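Local coordinates for fimbrial subunit CupB6 (Pseudomonas aeruginosa, PDB 5CYL), which probably serves as the adhesive tip of a chaperone-usher pilus, helping the bacterium attach to surfaces and form biofilm, at residues C10-G15 with V41-N46; G62-V67 with R97-D102; Q104-D109 with G167-V172; T30-V35 with T130-E135. All coordinates share one frame; numbering follows the deposited sequence.

Contact 1 of 4, residues C10-G15 with V41-N46; sequences CSFDNG and VSLFLN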
loop_
_atom_site.group_PDB
_atom_site.type_symbol
_atom_site.label_atom_id
_atom_site.label_comp_id
_atom_site.label_asym_id
_atom_site.label_seq_id
_atom_site.Cartn_x
_atom_site.Cartn_y
_atom_site.Cartn_z
ATOM N N CYS A 10 7.766 -28.681 -27.370
ATOM C CA CYS A 10 7.893 -28.170 -26.015
ATOM C C CYS A 10 6.636 -27.526 -25.519
ATOM O O CYS A 10 5.897 -26.939 -26.295
ATOM C CB CYS A 10 9.000 -27.158 -25.943
ATOM S SG CYS A 10 10.609 -27.967 -25.816
ATOM N N SER A 11 6.364 -27.664 -24.233
ATOM C CA SER A 11 5.272 -26.939 -23.616
ATOM C C SER A 11 5.614 -26.667 -22.150
ATOM O O SER A 11 6.334 -27.452 -21.485
ATOM C CB SER A 11 3.958 -27.711 -23.733
ATOM O OG SER A 11 3.826 -28.617 -22.668
ATOM N N PHE A 12 5.085 -25.577 -21.626
ATOM C CA PHE A 12 5.361 -25.197 -20.244
ATOM C C PHE A 12 4.097 -25.399 -19.454
ATOM O O PHE A 12 3.046 -24.986 -19.928
ATOM C CB PHE A 12 5.739 -23.743 -20.201
ATOM C CG PHE A 12 7.177 -23.469 -20.482
ATOM C CD1 PHE A 12 8.133 -23.678 -19.495
ATOM C CD2 PHE A 12 7.568 -22.878 -21.684
ATOM C CE1 PHE A 12 9.479 -23.378 -19.736
ATOM C CE2 PHE A 12 8.898 -22.563 -21.934
ATOM C CZ PHE A 12 9.860 -22.810 -20.955
ATOM N N ASP A 13 4.157 -26.026 -18.281
ATOM C CA ASP A 13 2.932 -26.238 -17.492
ATOM C C ASP A 13 3.120 -25.968 -16.022
ATOM O O ASP A 13 4.193 -26.182 -15.487
ATOM C CB ASP A 13 2.393 -27.650 -17.693
ATOM C CG ASP A 13 1.898 -27.903 -19.127
ATOM O OD1 ASP A 13 0.905 -27.294 -19.567
ATOM O OD2 ASP A 13 2.492 -28.751 -19.814
ATOM N N ASN A 14 2.052 -25.513 -15.375
ATOM C CA ASN A 14 2.091 -25.066 -13.968
ATOM C C ASN A 14 2.352 -26.186 -12.989
ATOM O O ASN A 14 1.824 -27.282 -13.161
ATOM C CB ASN A 14 0.769 -24.411 -13.586
ATOM C CG ASN A 14 0.551 -23.059 -14.258
ATOM O OD1 ASN A 14 1.480 -22.419 -14.763
ATOM N ND2 ASN A 14 -0.689 -22.597 -14.233
ATOM N N GLY A 15 3.172 -25.896 -11.982
ATOM C CA GLY A 15 3.451 -26.852 -10.909
ATOM C C GLY A 15 2.539 -26.564 -9.734
ATOM O O GLY A 15 1.466 -25.988 -9.921
ATOM N N VAL A 41 8.734 -19.826 -8.136
ATOM C CA VAL A 41 7.837 -20.484 -9.096
ATOM C C VAL A 41 8.528 -21.637 -9.826
ATOM O O VAL A 41 9.648 -21.489 -10.360
ATOM C CB VAL A 41 7.292 -19.503 -10.143
ATOM C CG1 VAL A 41 6.422 -20.240 -11.153
ATOM C CG2 VAL A 41 6.498 -18.393 -9.466
ATOM N N SER A 42 7.847 -22.776 -9.883
ATOM C CA SER A 42 8.369 -23.919 -10.631
ATOM C C SER A 42 7.435 -24.331 -11.762
ATOM O O SER A 42 6.267 -24.591 -11.535
ATOM C CB SER A 42 8.625 -25.104 -9.701
ATOM O OG SER A 42 9.655 -25.913 -10.242
ATOM N N LEU A 43 7.958 -24.365 -12.980
ATOM C CA LEU A 43 7.185 -24.801 -14.161
ATOM C C LEU A 43 7.646 -26.182 -14.653
ATOM O O LEU A 43 8.837 -26.478 -14.604
ATOM C CB LEU A 43 7.340 -23.791 -15.290
ATOM C CG LEU A 43 6.759 -22.400 -15.049
ATOM C CD1 LEU A 43 6.849 -21.585 -16.328
ATOM C CD2 LEU A 43 5.327 -22.485 -14.499
ATOM N N PHE A 44 6.724 -27.028 -15.096
ATOM C CA PHE A 44 7.108 -28.263 -15.787
ATOM C C PHE A 44 7.396 -27.979 -17.258
ATOM O O PHE A 44 6.563 -27.376 -17.977
ATOM C CB PHE A 44 5.998 -29.285 -15.686
ATOM C CG PHE A 44 5.862 -29.903 -14.336
ATOM C CD1 PHE A 44 6.920 -30.590 -13.761
ATOM C CD2 PHE A 44 4.641 -29.863 -13.660
ATOM C CE1 PHE A 44 6.765 -31.202 -12.521
ATOM C CE2 PHE A 44 4.481 -30.463 -12.412
ATOM C CZ PHE A 44 5.553 -31.128 -11.839
ATOM N N LEU A 45 8.558 -28.410 -17.711
ATOM C CA LEU A 45 8.853 -28.353 -19.133
ATOM C C LEU A 45 8.713 -29.752 -19.788
ATOM O O LEU A 45 9.425 -30.675 -19.454
ATOM C CB LEU A 45 10.215 -27.727 -19.370
ATOM C CG LEU A 45 10.627 -27.442 -20.820
ATOM C CD1 LEU A 45 9.513 -26.865 -21.693
ATOM C CD2 LEU A 45 11.844 -26.512 -20.819
ATOM N N ASN A 46 7.772 -29.886 -20.715
ATOM C CA ASN A 46 7.505 -31.160 -21.376
ATOM C C ASN A 46 7.801 -31.127 -22.861
ATOM O O ASN A 46 7.512 -30.155 -23.574
ATOM C CB ASN A 46 6.077 -31.588 -21.087
ATOM C CG ASN A 46 5.810 -31.675 -19.604
ATOM O OD1 ASN A 46 6.675 -32.076 -18.858
ATOM N ND2 ASN A 46 4.622 -31.257 -19.168
#
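Ser11 and Asn46 form a hydrogen-bonded antiparallel pair joining strand 6-22 to strand 35-50: Ser11 N gives to Asn46 O at 2.8 Å, and Asn46 N returns to Ser11 O at 2.9 Å. Asp13 and Phe44 repeat the exchange, with Asp13 N to Phe44 O at 2.8 Å and Phe44 N to Asp13 O at 2.7 Å. The side chains of Asp13 and Asn46 emerge on the same face and cross at about a right angle. Asn46 ND2 makes a weak bond to Asp13 OD2 at 3.4 Å, the amide and carboxylate planes lying 32° apart. Ser11 OG weakly approaches the same OD2, so this oxygen gathers two donors, while Asn46 OD1 pairs with Ser118 OG on the next strand. On the other face, between the two bonded pairs, Phe12 meets Leu45. Leu45 has CG anti to the backbone N (chi1 -173°), and its CD1 lies over the centre of the Phe12 ring in a CH-pi contact, 4.0 Å from the centroid and 9° off the normal. Leu43 CD1 comes to Phe12 CD1 at 4.0 Å, the two side chains crossing at about a right angle. Tyr186 and Ala156 also pack on Phe12, and the disulfide from Cys10 SG to Cys182 SG ties the start of the pairing to a later part of the chain. The ladder thus has a mixed face, where Ser11, Asp13 and Asn46 make weak side-chain bonds beside the Phe44 ring, and an apolar face of Phe12, Leu43 and Leu45 turned to strand 151-160; backbone bonds and sandwich-core packing probably supply most of its cohesion.

Contact 2 of 4, residues G62-V67 with R97-D102; sequences GNWSGV and RVIPVD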
loop_
_atom_site.group_PDB
_atom_site.type_symbol
_atom_site.label_atom_id
_atom_site.label_comp_id
_atom_site.label_asym_id
_atom_site.label_seq_id
_atom_site.Cartn_x
_atom_site.Cartn_y
_atom_site.Cartn_z
ATOM N N GLY A 62 14.926 -16.264 -21.580
ATOM C CA GLY A 62 13.873 -15.305 -21.232
ATOM C C GLY A 62 14.185 -13.920 -21.722
ATOM O O GLY A 62 15.328 -13.555 -21.901
ATOM N N ASN A 63 13.154 -13.143 -21.985
ATOM C CA ASN A 63 13.332 -11.699 -22.128
ATOM C C ASN A 63 11.990 -11.005 -21.988
ATOM O O ASN A 63 10.942 -11.617 -22.167
ATOM C CB ASN A 63 13.953 -11.360 -23.466
ATOM C CG ASN A 63 12.989 -11.533 -24.601
ATOM O OD1 ASN A 63 12.115 -12.388 -24.585
ATOM N ND2 ASN A 63 13.144 -10.714 -25.613
ATOM N N TRP A 64 12.027 -9.722 -21.669
ATOM C CA TRP A 64 10.827 -8.903 -21.562
ATOM C C TRP A 64 10.765 -8.108 -22.843
ATOM O O TRP A 64 11.738 -7.438 -23.228
ATOM C CB TRP A 64 10.897 -7.928 -20.381
ATOM C CG TRP A 64 10.551 -8.495 -19.061
ATOM C CD1 TRP A 64 11.421 -8.959 -18.130
ATOM C CD2 TRP A 64 9.248 -8.646 -18.486
ATOM N NE1 TRP A 64 10.735 -9.424 -17.011
ATOM C CE2 TRP A 64 9.404 -9.214 -17.206
ATOM C CE3 TRP A 64 7.972 -8.346 -18.922
ATOM C CZ2 TRP A 64 8.328 -9.525 -16.386
ATOM C CZ3 TRP A 64 6.891 -8.635 -18.072
ATOM C CH2 TRP A 64 7.089 -9.222 -16.835
ATOM N N SER A 65 9.626 -8.153 -23.513
ATOM C CA SER A 65 9.429 -7.291 -24.698
ATOM C C SER A 65 8.249 -6.367 -24.471
ATOM O O SER A 65 7.461 -6.514 -23.520
ATOM C CB SER A 65 9.217 -8.116 -25.965
ATOM O OG SER A 65 8.240 -9.103 -25.718
ATOM N N GLY A 66 8.115 -5.375 -25.341
ATOM C CA GLY A 66 6.994 -4.434 -25.249
ATOM C C GLY A 66 7.323 -3.212 -24.436
ATOM O O GLY A 66 6.485 -2.340 -24.223
ATOM N N VAL A 67 8.566 -3.168 -23.980
ATOM C CA VAL A 67 9.172 -1.989 -23.381
ATOM C C VAL A 67 10.659 -2.002 -23.767
ATOM O O VAL A 67 11.299 -3.034 -23.727
ATOM C CB VAL A 67 9.021 -1.958 -21.849
ATOM C CG1 VAL A 67 9.813 -0.803 -21.257
ATOM C CG2 VAL A 67 7.553 -1.863 -21.459
ATOM N N ARG A 97 19.793 -15.556 -12.172
ATOM C CA ARG A 97 19.809 -14.679 -13.340
ATOM C C ARG A 97 18.432 -14.044 -13.536
ATOM O O ARG A 97 17.408 -14.737 -13.594
ATOM C CB ARG A 97 20.242 -15.443 -14.590
ATOM C CG ARG A 97 21.699 -15.852 -14.579
ATOM C CD ARG A 97 22.112 -16.545 -15.870
ATOM N NE ARG A 97 23.477 -17.077 -15.782
ATOM C CZ ARG A 97 23.766 -18.301 -15.327
ATOM N NH1 ARG A 97 22.809 -19.116 -14.880
ATOM N NH2 ARG A 97 25.029 -18.688 -15.312
ATOM N N VAL A 98 18.431 -12.719 -13.652
ATOM C CA VAL A 98 17.205 -11.978 -13.862
ATOM C C VAL A 98 16.886 -11.963 -15.358
ATOM O O VAL A 98 17.777 -11.772 -16.183
ATOM C CB VAL A 98 17.327 -10.541 -13.349
ATOM C CG1 VAL A 98 18.207 -9.686 -14.263
ATOM C CG2 VAL A 98 15.956 -9.898 -13.237
ATOM N N ILE A 99 15.636 -12.221 -15.712
ATOM C CA ILE A 99 15.231 -12.155 -17.108
ATOM C C ILE A 99 15.403 -10.705 -17.489
ATOM O O ILE A 99 14.931 -9.836 -16.787
ATOM C CB ILE A 99 13.798 -12.629 -17.288
ATOM C CG1 ILE A 99 13.682 -14.098 -16.806
ATOM C CG2 ILE A 99 13.349 -12.446 -18.739
ATOM C CD1 ILE A 99 12.277 -14.547 -16.544
ATOM N N PRO A 100 16.101 -10.427 -18.589
ATOM C CA PRO A 100 16.357 -9.030 -18.903
ATOM C C PRO A 100 15.294 -8.397 -19.770
ATOM O O PRO A 100 14.506 -9.099 -20.403
ATOM C CB PRO A 100 17.659 -9.080 -19.707
ATOM C CG PRO A 100 17.625 -10.400 -20.389
ATOM C CD PRO A 100 16.846 -11.337 -19.474
ATOM N N VAL A 101 15.300 -7.080 -19.840
ATOM C CA VAL A 101 14.491 -6.393 -20.832
ATOM C C VAL A 101 15.407 -6.137 -22.027
ATOM O O VAL A 101 16.283 -5.307 -21.963
ATOM C CB VAL A 101 13.948 -5.067 -20.288
ATOM C CG1 VAL A 101 13.154 -4.364 -21.370
ATOM C CG2 VAL A 101 13.083 -5.288 -19.049
ATOM N N ASP A 102 15.226 -6.906 -23.092
ATOM C CA ASP A 102 16.034 -6.783 -24.304
ATOM C C ASP A 102 15.199 -7.236 -25.507
ATOM O O ASP A 102 14.136 -7.849 -25.324
ATOM C CB ASP A 102 17.324 -7.588 -24.145
ATOM C CG ASP A 102 18.357 -7.258 -25.207
ATOM O OD1 ASP A 102 18.330 -6.156 -25.794
ATOM O OD2 ASP A 102 19.201 -8.117 -25.491
HETATM O O HOH W 1 12.457 -9.583 -14.588
#
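Trp64 and Val101 meet at the root of the indole, their side chains crossing obliquely: Val101 CG2 lies 3.7 Å from Trp64 CB, and Trp64 CG, set beside its backbone N (chi1 -82°), is the next neighbour of that methyl. The pyrrole edge of the indole faces Ile99, with Ile99 O close to the ring plane and Ile99 CG2 4.0 Å from Trp64 CD1. At that edge a water accepts from Trp64 NE1 at 3.0 Å and donates weakly to Ile99 O, bridging the two residues. Asn63 is turned otherwise, its CG in the crowded position between backbone N and carbonyl carbon (chi1 73°). Its ND2 gives to Asp102 O at 3.0 Å, standing 41° above that carbonyl plane, while its OD1 is held by Asn153 ND2. Between these side chains Trp64 N donates to Pro100 O at 2.9 Å. Ile99 CG2 packs on the backbone of Gly62 and Asn63. Ile87 and Leu152 extend the apolar surroundings of Trp64 and Ile99. A tryptophan and an isoleucine are thereby placed in the apolar interior, while the indole N-H and the amide of Asn63 are satisfied by water and by carbonyls or side chains; these polar groups tie strand 56-65 of the four-stranded sheet to the chain leaving strand 96-98 of the six-stranded one.

Contact 3 of 4, residues Q104-D109 with G167-V172; sequences QPHALD and GSVLAV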
loop_
_atom_site.group_PDB
_atom_site.type_symbol
_atom_site.label_atom_id
_atom_site.label_comp_id
_atom_site.label_asym_id
_atom_site.label_seq_id
_atom_site.Cartn_x
_atom_site.Cartn_y
_atom_site.Cartn_z
ATOM N N GLN A 104 15.984 -9.389 -27.637
ATOM C CA GLN A 104 16.289 -10.777 -27.925
ATOM C C GLN A 104 16.295 -11.569 -26.665
ATOM O O GLN A 104 16.732 -11.047 -25.640
ATOM C CB GLN A 104 17.646 -10.871 -28.596
ATOM C CG GLN A 104 17.553 -10.744 -30.093
ATOM C CD GLN A 104 18.883 -10.946 -30.723
ATOM O OE1 GLN A 104 19.104 -11.933 -31.400
ATOM N NE2 GLN A 104 19.816 -10.052 -30.430
ATOM N N PRO A 105 15.829 -12.826 -26.717
ATOM C CA PRO A 105 15.963 -13.615 -25.493
ATOM C C PRO A 105 17.415 -13.924 -25.120
ATOM O O PRO A 105 18.334 -13.867 -25.962
ATOM C CB PRO A 105 15.237 -14.906 -25.830
ATOM C CG PRO A 105 15.385 -15.030 -27.310
ATOM C CD PRO A 105 15.253 -13.627 -27.814
ATOM N N HIS A 106 17.613 -14.244 -23.848
ATOM C CA HIS A 106 18.954 -14.537 -23.301
ATOM C C HIS A 106 18.992 -15.926 -22.718
ATOM O O HIS A 106 17.980 -16.412 -22.198
ATOM C CB HIS A 106 19.324 -13.537 -22.216
ATOM C CG HIS A 106 19.863 -12.243 -22.743
ATOM N ND1 HIS A 106 20.932 -11.590 -22.163
ATOM C CD2 HIS A 106 19.506 -11.500 -23.817
ATOM C CE1 HIS A 106 21.188 -10.485 -22.841
ATOM N NE2 HIS A 106 20.348 -10.414 -23.856
ATOM N N ALA A 107 20.143 -16.569 -22.806
ATOM C CA ALA A 107 20.246 -17.940 -22.345
ATOM C C ALA A 107 20.531 -17.954 -20.851
ATOM O O ALA A 107 21.589 -17.518 -20.424
ATOM C CB ALA A 107 21.325 -18.661 -23.124
ATOM N N LEU A 108 19.575 -18.467 -20.083
ATOM C CA LEU A 108 19.664 -18.379 -18.624
ATOM C C LEU A 108 19.896 -19.683 -17.923
ATOM O O LEU A 108 20.324 -19.693 -16.775
ATOM C CB LEU A 108 18.434 -17.701 -18.033
ATOM C CG LEU A 108 18.175 -16.347 -18.697
ATOM C CD1 LEU A 108 16.803 -15.833 -18.290
ATOM C CD2 LEU A 108 19.298 -15.339 -18.458
ATOM N N ASP A 109 19.575 -20.777 -18.601
ATOM C CA ASP A 109 19.748 -22.121 -18.066
ATOM C C ASP A 109 19.785 -23.103 -19.224
ATOM O O ASP A 109 19.355 -22.794 -20.331
ATOM C CB ASP A 109 18.627 -22.451 -17.087
ATOM C CG ASP A 109 19.079 -23.330 -15.950
ATOM O OD1 ASP A 109 20.299 -23.637 -15.859
ATOM O OD2 ASP A 109 18.212 -23.744 -15.137
ATOM N N GLY A 167 24.215 -16.830 -20.380
ATOM C CA GLY A 167 24.473 -15.425 -20.163
ATOM C C GLY A 167 24.561 -14.629 -21.448
ATOM O O GLY A 167 24.648 -13.403 -21.437
ATOM N N SER A 168 24.528 -15.327 -22.556
ATOM C CA SER A 168 24.610 -14.693 -23.850
ATOM C C SER A 168 23.192 -14.564 -24.473
ATOM O O SER A 168 22.228 -15.263 -24.096
ATOM C CB SER A 168 25.547 -15.544 -24.730
ATOM O OG SER A 168 26.240 -14.765 -25.685
ATOM N N VAL A 169 23.075 -13.720 -25.489
ATOM C CA VAL A 169 21.907 -13.802 -26.365
ATOM C C VAL A 169 21.685 -15.244 -26.866
ATOM O O VAL A 169 22.625 -15.919 -27.257
ATOM C CB VAL A 169 22.040 -12.893 -27.580
ATOM C CG1 VAL A 169 20.671 -12.687 -28.211
ATOM C CG2 VAL A 169 22.636 -11.570 -27.144
ATOM N N LEU A 170 20.438 -15.706 -26.823
ATOM C CA LEU A 170 20.106 -17.085 -27.196
ATOM C C LEU A 170 19.679 -17.066 -28.625
ATOM O O LEU A 170 18.632 -16.502 -28.938
ATOM C CB LEU A 170 18.968 -17.662 -26.356
ATOM C CG LEU A 170 18.379 -18.943 -26.896
ATOM C CD1 LEU A 170 19.436 -20.035 -26.883
ATOM C CD2 LEU A 170 17.200 -19.392 -26.047
ATOM N N ALA A 171 20.500 -17.652 -29.495
ATOM C CA ALA A 171 20.200 -17.728 -30.941
ATOM C C ALA A 171 19.118 -18.778 -31.152
ATOM O O ALA A 171 19.189 -19.863 -30.593
ATOM C CB ALA A 171 21.427 -18.065 -31.735
ATOM N N VAL A 172 18.078 -18.440 -31.906
ATOM C CA VAL A 172 17.012 -19.404 -32.178
ATOM C C VAL A 172 17.158 -19.795 -33.635
ATOM O O VAL A 172 17.032 -18.944 -34.501
ATOM C CB VAL A 172 15.584 -18.875 -31.913
ATOM C CG1 VAL A 172 14.584 -19.986 -32.180
ATOM C CG2 VAL A 172 15.432 -18.399 -30.477
#
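Val169 and Gln104 come together through their first torsions: Val169 CG1 stands anti to its backbone N (chi1 -163°), and Gln104 CG lies beside its own backbone N (chi1 -88°). The extended Gln104 chain then runs across the valine at about a right angle, and CG1 touches it repeatedly, with Gln104 CD at 3.5 Å. One face of the His106 imidazole has Val169 CA 4.2 Å above the plane, offset toward the rim. The far nitrogen of that ring, His106 NE2, is bonded to Asp102 OD2, which helps set its rotation. Beneath the side chains three backbone bonds fasten the two segments. Leu170 N gives to Pro105 O at 2.9 Å. Ala107 N meets Ser168 O at 2.8 Å, and Gly167 N reaches Ala107 O at 2.7 Å. On the buried side Ala107 CB packs against Leu170 CB at 4.1 Å, with Val59 of strand 56-65 touching both. Just beyond, Leu108 and Asp109 both pair with Ile60 in a classic beta bulge. His106 and Val169 form a single beta bridge, by which the long loop between strands 151-160 and 185-189 is laid against strand 106-112, an outermost strand of the antiparallel four-stranded sheet in this beta-rich adhesin.

Contact 4 of 4, residues T30-V35 with T130-E135; sequences TAKGTV and TVDPGE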
loop_
_atom_site.group_PDB
_atom_site.type_symbol
_atom_site.label_atom_id
_atom_site.label_comp_id
_atom_site.label_asym_id
_atom_site.label_seq_id
_atom_site.Cartn_x
_atom_site.Cartn_y
_atom_site.Cartn_z
ATOM N N THR A 30 11.482 2.016 5.204
ATOM C CA THR A 30 11.914 1.167 4.114
ATOM C C THR A 30 12.688 1.937 3.022
ATOM O O THR A 30 12.262 2.979 2.563
ATOM C CB THR A 30 10.715 0.472 3.483
ATOM O OG1 THR A 30 10.012 -0.270 4.469
ATOM C CG2 THR A 30 11.179 -0.440 2.339
ATOM N N ALA A 31 13.824 1.394 2.613
ATOM C CA ALA A 31 14.680 2.058 1.621
ATOM C C ALA A 31 14.233 1.739 0.191
ATOM O O ALA A 31 13.680 0.656 -0.079
ATOM C CB ALA A 31 16.132 1.628 1.825
ATOM N N LYS A 32 14.528 2.636 -0.735
ATOM C CA LYS A 32 14.301 2.354 -2.148
ATOM C C LYS A 32 15.111 1.156 -2.602
ATOM O O LYS A 32 16.269 1.065 -2.282
ATOM C CB LYS A 32 14.713 3.547 -2.974
ATOM C CG LYS A 32 13.621 4.580 -3.059
ATOM C CD LYS A 32 13.759 5.397 -4.303
ATOM C CE LYS A 32 14.534 6.650 -3.994
ATOM N NZ LYS A 32 15.249 6.924 -5.254
ATOM N N GLY A 33 14.520 0.270 -3.401
ATOM C CA GLY A 33 15.220 -0.910 -3.889
ATOM C C GLY A 33 14.945 -2.116 -3.043
ATOM O O GLY A 33 15.439 -3.192 -3.343
ATOM N N THR A 34 14.173 -1.955 -1.985
ATOM C CA THR A 34 13.912 -3.078 -1.078
ATOM C C THR A 34 12.920 -4.060 -1.694
ATOM O O THR A 34 12.008 -3.662 -2.391
ATOM C CB THR A 34 13.419 -2.583 0.312
ATOM O OG1 THR A 34 14.462 -1.854 0.953
ATOM C CG2 THR A 34 13.023 -3.720 1.191
ATOM N N VAL A 35 13.078 -5.332 -1.376
ATOM C CA VAL A 35 12.189 -6.345 -1.881
ATOM C C VAL A 35 11.067 -6.583 -0.901
ATOM O O VAL A 35 11.275 -7.183 0.124
ATOM C CB VAL A 35 12.938 -7.696 -2.156
ATOM C CG1 VAL A 35 11.942 -8.790 -2.557
ATOM C CG2 VAL A 35 13.977 -7.533 -3.262
ATOM N N THR A 130 10.322 0.861 -5.732
ATOM C CA THR A 130 11.094 1.800 -6.562
ATOM C C THR A 130 10.996 3.269 -6.117
ATOM O O THR A 130 11.642 4.143 -6.692
ATOM C CB THR A 130 10.692 1.693 -8.044
ATOM O OG1 THR A 130 9.264 1.837 -8.171
ATOM C CG2 THR A 130 11.101 0.343 -8.610
ATOM N N VAL A 131 10.202 3.525 -5.086
ATOM C CA VAL A 131 10.011 4.888 -4.562
ATOM C C VAL A 131 9.953 4.883 -3.034
ATOM O O VAL A 131 9.777 3.847 -2.438
ATOM C CB VAL A 131 8.730 5.551 -5.123
ATOM C CG1 VAL A 131 8.771 5.587 -6.639
ATOM C CG2 VAL A 131 7.479 4.828 -4.623
ATOM N N ASP A 132 10.135 6.060 -2.439
ATOM C CA ASP A 132 10.035 6.224 -0.992
ATOM C C ASP A 132 8.625 5.894 -0.526
ATOM O O ASP A 132 7.664 6.147 -1.266
ATOM C CB ASP A 132 10.410 7.638 -0.599
ATOM C CG ASP A 132 11.905 7.915 -0.782
ATOM O OD1 ASP A 132 12.736 7.152 -0.228
ATOM O OD2 ASP A 132 12.253 8.878 -1.502
ATOM N N PRO A 133 8.477 5.283 0.674
ATOM C CA PRO A 133 7.108 4.845 1.027
ATOM C C PRO A 133 6.037 5.937 1.024
ATOM O O PRO A 133 4.901 5.682 0.665
ATOM C CB PRO A 133 7.273 4.266 2.441
ATOM C CG PRO A 133 8.677 3.804 2.482
ATOM C CD PRO A 133 9.381 4.958 1.817
ATOM N N GLY A 134 6.412 7.138 1.425
ATOM C CA GLY A 134 5.473 8.255 1.456
ATOM C C GLY A 134 4.939 8.526 0.062
ATOM O O GLY A 134 3.782 8.885 -0.119
ATOM N N GLU A 135 5.807 8.313 -0.916
ATOM C CA GLU A 135 5.508 8.506 -2.341
ATOM C C GLU A 135 4.453 7.531 -2.880
ATOM O O GLU A 135 3.850 7.784 -3.906
ATOM C CB GLU A 135 6.787 8.369 -3.165
ATOM C CG GLU A 135 7.087 9.567 -4.059
ATOM C CD GLU A 135 7.396 10.821 -3.274
ATOM O OE1 GLU A 135 8.546 10.987 -2.826
ATOM O OE2 GLU A 135 6.488 11.655 -3.110
#
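Lys32 lays its methylene chain against the backbone of Thr130 to Asp132, and this van der Waals contact of methylenes with backbone is the main one. With CG beside the backbone N (chi1 -84°), Lys32 CG comes to Val131 C at 3.7 Å. Further along, Lys32 CD reaches Thr130 O at 3.4 Å, and the chain then bends at its last two torsions. A second van der Waals touch pairs Thr30 with Pro133, Thr30 CB lying 4.0 Å from Pro133 CG, while Pro133 CD rests near Thr30 O at 3.6 Å. The electrostatic part is looser. The side chains of Lys32 and Asp132 run obliquely past one another, yet Lys32 NZ stays 5.2 Å from Asp132 OD2, so their opposite charges can at most attract at a distance. Hydrogen bonding serves instead to shape the first segment. Thr34 OG1 donates to Ala31 O at 2.8 Å and Thr34 N to the same oxygen at 3.3 Å, both from one face of the carbonyl plane; together they close the turn. Thr30 OG1 is bonded to Thr27 O, and backbone bonds tie Gly33 and Thr34 to Leu129 at the end of strand 118-129. The loop after strand 118-129 thus packs on Thr30, just before the turn, and on Lys32 within it; Ala31 to Thr34 make a type II beta turn with Gly33 at its third position (phi 96°), leading into strand 35-50.

Contacts 2 and 3 are the close pair: their centres lie 10 Å apart and they touch, Gly62 O probably accepting from His106 N at 3.1 Å, where strands 56-65 and 106-112 are neighbours in one sheet. Contact 1 lies in the six-stranded sheet, which contact 2 also reaches through strand 96-98, so contact 2 links the two sheets; the centre of contact 1 is 19 Å from those of contacts 2 and 3, with nearest atoms about 8 Å away. Contact 4 stands apart, its centre 23 Å from contact 2, 31 Å from contact 3 and 33 Å from contact 1, and nearer the centre of the chain than the others. Along the chain contact 2 is nested within the loop closed by contact 4, whereas contacts 1 and 3 each cross contact 4.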